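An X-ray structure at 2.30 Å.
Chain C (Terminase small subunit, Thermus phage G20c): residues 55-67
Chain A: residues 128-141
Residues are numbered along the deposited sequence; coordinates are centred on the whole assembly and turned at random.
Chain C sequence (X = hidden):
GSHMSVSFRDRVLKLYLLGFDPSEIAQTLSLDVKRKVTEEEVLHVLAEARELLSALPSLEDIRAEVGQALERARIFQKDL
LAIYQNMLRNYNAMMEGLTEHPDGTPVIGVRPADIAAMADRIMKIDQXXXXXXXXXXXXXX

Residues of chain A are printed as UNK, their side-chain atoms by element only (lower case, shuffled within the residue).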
# COMPACT_ATOMS: atom_id res chain seq x y z
N ALA C 55 26.17 -14.30 21.95
CA ALA C 55 25.66 -14.33 23.32
C ALA C 55 24.16 -14.18 23.35
O ALA C 55 23.58 -13.40 22.59
CB ALA C 55 26.28 -13.22 24.15
N LEU C 56 23.54 -14.93 24.24
CA LEU C 56 22.13 -14.78 24.53
C LEU C 56 21.88 -13.35 25.05
O LEU C 56 22.61 -12.90 25.93
CB LEU C 56 21.71 -15.80 25.59
CG LEU C 56 20.25 -16.23 25.64
CD1 LEU C 56 19.81 -16.88 24.33
CD2 LEU C 56 20.06 -17.19 26.80
N PRO C 57 20.87 -12.64 24.50
CA PRO C 57 20.54 -11.32 25.04
C PRO C 57 19.94 -11.34 26.44
O PRO C 57 19.61 -12.39 26.99
CB PRO C 57 19.52 -10.75 24.04
CG PRO C 57 19.12 -11.85 23.15
CD PRO C 57 20.10 -12.97 23.29
N SER C 58 19.84 -10.14 27.01
CA SER C 58 19.37 -9.92 28.36
C SER C 58 18.14 -9.04 28.27
O SER C 58 18.19 -7.98 27.65
CB SER C 58 20.46 -9.20 29.16
OG SER C 58 19.89 -8.36 30.15
N LEU C 59 17.04 -9.47 28.88
CA LEU C 59 15.80 -8.69 28.84
C LEU C 59 15.96 -7.31 29.49
O LEU C 59 15.38 -6.34 29.02
CB LEU C 59 14.66 -9.46 29.50
CG LEU C 59 13.26 -8.89 29.29
CD1 LEU C 59 12.87 -8.90 27.82
CD2 LEU C 59 12.25 -9.68 30.12
N GLU C 60 16.76 -7.23 30.55
CA GLU C 60 17.12 -5.95 31.15
C GLU C 60 17.81 -5.03 30.14
O GLU C 60 17.50 -3.84 30.08
CB GLU C 60 18.00 -6.16 32.39
CG GLU C 60 18.27 -4.89 33.19
CD GLU C 60 19.29 -5.09 34.30
OE1 GLU C 60 19.19 -6.11 35.01
OE2 GLU C 60 20.18 -4.23 34.47
N ASP C 61 18.74 -5.57 29.34
CA ASP C 61 19.38 -4.80 28.28
C ASP C 61 18.35 -4.35 27.23
O ASP C 61 18.40 -3.22 26.76
CB ASP C 61 20.52 -5.59 27.61
CG ASP C 61 21.67 -5.94 28.59
OD1 ASP C 61 21.58 -5.65 29.81
OD2 ASP C 61 22.68 -6.53 28.12
N ILE C 62 17.42 -5.24 26.89
CA ILE C 62 16.35 -4.92 25.95
C ILE C 62 15.48 -3.77 26.46
O ILE C 62 15.10 -2.91 25.69
CB ILE C 62 15.50 -6.16 25.59
CG1 ILE C 62 16.35 -7.16 24.80
CG2 ILE C 62 14.26 -5.78 24.77
CD1 ILE C 62 15.76 -8.55 24.74
N ARG C 63 15.18 -3.75 27.76
CA ARG C 63 14.45 -2.61 28.35
C ARG C 63 15.23 -1.29 28.23
O ARG C 63 14.63 -0.24 27.98
CB ARG C 63 14.12 -2.88 29.82
CG ARG C 63 12.99 -3.87 30.02
CD ARG C 63 12.46 -3.85 31.45
NE ARG C 63 13.42 -4.42 32.40
CZ ARG C 63 13.68 -5.72 32.58
NH1 ARG C 63 13.05 -6.66 31.87
NH2 ARG C 63 14.59 -6.09 33.48
N ALA C 64 16.55 -1.36 28.40
CA ALA C 64 17.42 -0.20 28.18
C ALA C 64 17.31 0.29 26.73
O ALA C 64 17.23 1.48 26.50
CB ALA C 64 18.87 -0.52 28.54
N GLU C 65 17.28 -0.64 25.76
CA GLU C 65 17.08 -0.27 24.34
C GLU C 65 15.73 0.39 24.12
O GLU C 65 15.64 1.35 23.36
CB GLU C 65 17.20 -1.47 23.41
CG GLU C 65 18.61 -2.04 23.33
CD GLU C 65 19.57 -1.18 22.54
OE1 GLU C 65 19.13 -0.24 21.84
OE2 GLU C 65 20.78 -1.48 22.61
N VAL C 66 14.70 -0.11 24.80
CA VAL C 66 13.37 0.48 24.72
C VAL C 66 13.39 1.90 25.30
O VAL C 66 12.81 2.81 24.72
CB VAL C 66 12.30 -0.40 25.42
CG1 VAL C 66 10.96 0.32 25.54
CG2 VAL C 66 12.11 -1.70 24.64
N GLY C 67 14.08 2.08 26.43
CA GLY C 67 14.21 3.41 27.02
C GLY C 67 14.93 4.40 26.11
O GLY C 67 14.46 5.54 25.95
N UNK A 128 13.19 -2.46 15.19
CA UNK A 128 13.70 -3.70 14.62
C UNK A 128 14.77 -4.37 15.48
O UNK A 128 14.84 -5.60 15.54
o UNK A 128 12.47 -2.44 10.11
c UNK A 128 14.22 -3.47 13.20
o UNK A 128 14.62 -2.35 10.59
c UNK A 128 13.43 -2.69 10.86
c UNK A 128 13.11 -3.45 12.16
N UNK A 129 15.59 -3.57 16.16
CA UNK A 129 16.59 -4.09 17.09
C UNK A 129 15.93 -4.76 18.28
O UNK A 129 16.27 -5.88 18.64
n UNK A 129 19.06 1.04 18.76
c UNK A 129 18.56 -3.40 18.61
n UNK A 129 19.45 -1.18 18.99
c UNK A 129 19.81 -2.53 18.59
n UNK A 129 19.90 -0.10 16.96
c UNK A 129 19.47 -0.09 18.22
c UNK A 129 17.54 -2.97 17.57
N UNK A 130 14.99 -4.05 18.89
CA UNK A 130 14.24 -4.56 20.03
C UNK A 130 13.48 -5.86 19.68
O UNK A 130 13.53 -6.84 20.44
c UNK A 130 14.13 -2.35 21.25
c UNK A 130 13.29 -3.45 20.56
c UNK A 130 12.23 -4.00 21.51
c UNK A 130 13.49 -0.98 21.25
N UNK A 131 12.82 -5.87 18.53
CA UNK A 131 12.07 -7.04 18.05
C UNK A 131 12.99 -8.24 17.83
O UNK A 131 12.66 -9.36 18.27
c UNK A 131 11.29 -6.69 16.76
c UNK A 131 10.65 -7.92 16.12
o UNK A 131 10.26 -5.74 17.10
N UNK A 132 14.14 -8.02 17.19
CA UNK A 132 15.10 -9.10 16.93
C UNK A 132 15.70 -9.68 18.21
O UNK A 132 15.90 -10.88 18.32
c UNK A 132 16.21 -8.61 16.02
N UNK A 133 15.97 -8.81 19.19
CA UNK A 133 16.51 -9.25 20.47
C UNK A 133 15.47 -10.08 21.20
O UNK A 133 15.80 -11.15 21.72
c UNK A 133 19.48 -8.12 20.88
c UNK A 133 18.21 -7.27 20.88
c UNK A 133 16.96 -8.06 21.33
c UNK A 133 18.40 -6.04 21.77
N UNK A 134 14.23 -9.60 21.23
CA UNK A 134 13.13 -10.33 21.84
C UNK A 134 12.88 -11.69 21.18
O UNK A 134 12.70 -12.67 21.88
c UNK A 134 11.86 -8.79 24.28
c UNK A 134 11.82 -8.33 22.82
c UNK A 134 11.84 -9.51 21.84
c UNK A 134 10.60 -7.45 22.58
N UNK A 135 12.91 -11.74 19.85
CA UNK A 135 12.71 -13.01 19.14
C UNK A 135 13.77 -14.07 19.48
O UNK A 135 13.45 -15.27 19.48
c UNK A 135 11.34 -12.08 17.19
o UNK A 135 10.38 -11.98 17.95
n UNK A 135 11.34 -11.56 15.97
c UNK A 135 12.61 -12.81 17.62
N UNK A 136 15.00 -13.63 19.74
CA UNK A 136 16.07 -14.51 20.22
C UNK A 136 15.77 -15.15 21.58
O UNK A 136 16.15 -16.29 21.81
o UNK A 136 18.08 -13.81 19.07
c UNK A 136 17.42 -13.78 20.31
N UNK A 137 15.14 -14.41 22.49
CA UNK A 137 14.74 -14.97 23.78
C UNK A 137 13.46 -15.80 23.67
O UNK A 137 13.35 -16.85 24.30
c UNK A 137 16.89 -13.95 25.69
c UNK A 137 14.54 -13.87 24.83
c UNK A 137 15.41 -12.00 26.23
c UNK A 137 15.77 -13.05 25.19
N UNK A 138 12.51 -15.32 22.88
CA UNK A 138 11.21 -15.97 22.69
C UNK A 138 11.34 -17.42 22.22
O UNK A 138 10.61 -18.29 22.70
c UNK A 138 8.19 -14.80 19.33
c UNK A 138 10.35 -15.16 21.69
n UNK A 138 7.80 -13.63 18.47
c UNK A 138 8.06 -14.53 20.83
c UNK A 138 8.87 -15.52 21.67
N UNK A 139 12.31 -17.69 21.35
CA UNK A 139 12.52 -19.04 20.80
C UNK A 139 12.98 -20.09 21.83
O UNK A 139 12.95 -21.28 21.56
c UNK A 139 14.95 -18.96 20.01
c UNK A 139 13.24 -20.19 18.64
c UNK A 139 13.49 -19.01 19.57
N UNK A 140 13.42 -19.64 23.01
CA UNK A 140 13.71 -20.55 24.13
C UNK A 140 12.44 -21.15 24.74
O UNK A 140 12.44 -22.31 25.14
c UNK A 140 16.79 -20.21 24.26
c UNK A 140 16.49 -18.54 26.09
c UNK A 140 14.49 -19.82 25.23
c UNK A 140 15.84 -19.19 24.87
N UNK A 141 11.38 -20.35 24.83
CA UNK A 141 10.20 -20.68 25.63
C UNK A 141 9.15 -21.46 24.88
O UNK A 141 8.04 -21.62 25.38

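Position 128 carries three carbons, the third bearing two oxygens, and it lies out of reach of chain C: a glutamate, A:Glu128. Position 129 has three carbons, a nitrogen, then a carbon with two more nitrogens, the guanidinium of an arginine. In A:Arg129, NE donates to C:Glu65 OE1 at 3.0 Å, and NH2 adds a weak bond to the same C:Glu65 OE1 at 3.3 Å, so one carboxylate oxygen sits at the guanidinium edge, near its plane, in a salt bridge.

Position 130 shows four carbons forked at the first, one arm two carbons long, which means isoleucine. A:Ile130 points its CB sideways, but its end comes nearer: CD1 lies 3.7 Å from C:Val66 CG2, while A:Ile130 CG2 is 4.2 Å from C:Ile62 CG2. Position 131 has one carbon carrying an oxygen and a carbon, and its CB points away from chain C; this is A:Thr131. Position 132 has a single side-chain carbon, out of reach, so A:Ala132.

At position 133 four carbons fork at the second and CB points toward chain C: a leucine. A:Leu133 CB packs 3.6 Å from C:Ile62 CG1, and its CD2 is 4.1 Å from C:Pro57 CB. Position 134 has the same four-carbon fork, with CB sideways and the end nearer. It is A:Leu134, whose CD2 lies 3.7 Å from C:Leu59 CD1 and 3.9 Å from C:Ile62 CG2.

Position 135 offers two carbons, the second with an oxygen and a nitrogen, and touches nothing on chain C; the amide identifies A:Asn135. Position 136 is one carbon and one oxygen, a serine. A:Ser136 is small and points toward the partner, and its CB rests 3.8 Å from C:Pro57 CG.

Position 137 is again four carbons forked at the second. As A:Leu137, it sets CD1 3.8 Å from C:Ile62 CD1 and CD2 3.4 Å from C:Pro57 O, with CD2 also 4.1 Å from C:Leu56 CG. Position 138 runs four carbons to a nitrogen, a lysine out of reach of chain C; A:Lys138 NZ instead donates to A:Asn135 OD1 at 3.1 Å. Position 139 has three carbons, one bearing the other two, and makes no contact: A:Val139. Position 140 repeats the leucine fork, and A:Leu140 CD1 meets C:Leu56 CD2 at 3.9 Å. Position 141 has no side chain; A:Gly141 closes a type I turn begun at A:Lys138.

The rules are legible. Two helices run nearly antiparallel, at 167°, with axes 9.8 Å apart. C:Ile62 is the knob, seated among A:Ile130, A:Leu133, A:Leu134 and A:Leu137. Just before its helix, C:Pro57 packs on A:Leu133, A:Ser136 and A:Leu137, while C:Ser58 OG caps the helix by accepting from C:Asp61 N at 3.1 Å. Apolar packing thus fills the middle, and the C:Glu65 to A:Arg129 salt bridge adds a directional polar contact toward the other end from C:Leu56 and A:Leu140.

Chain A (128-141) ERITALLNSLKVLG
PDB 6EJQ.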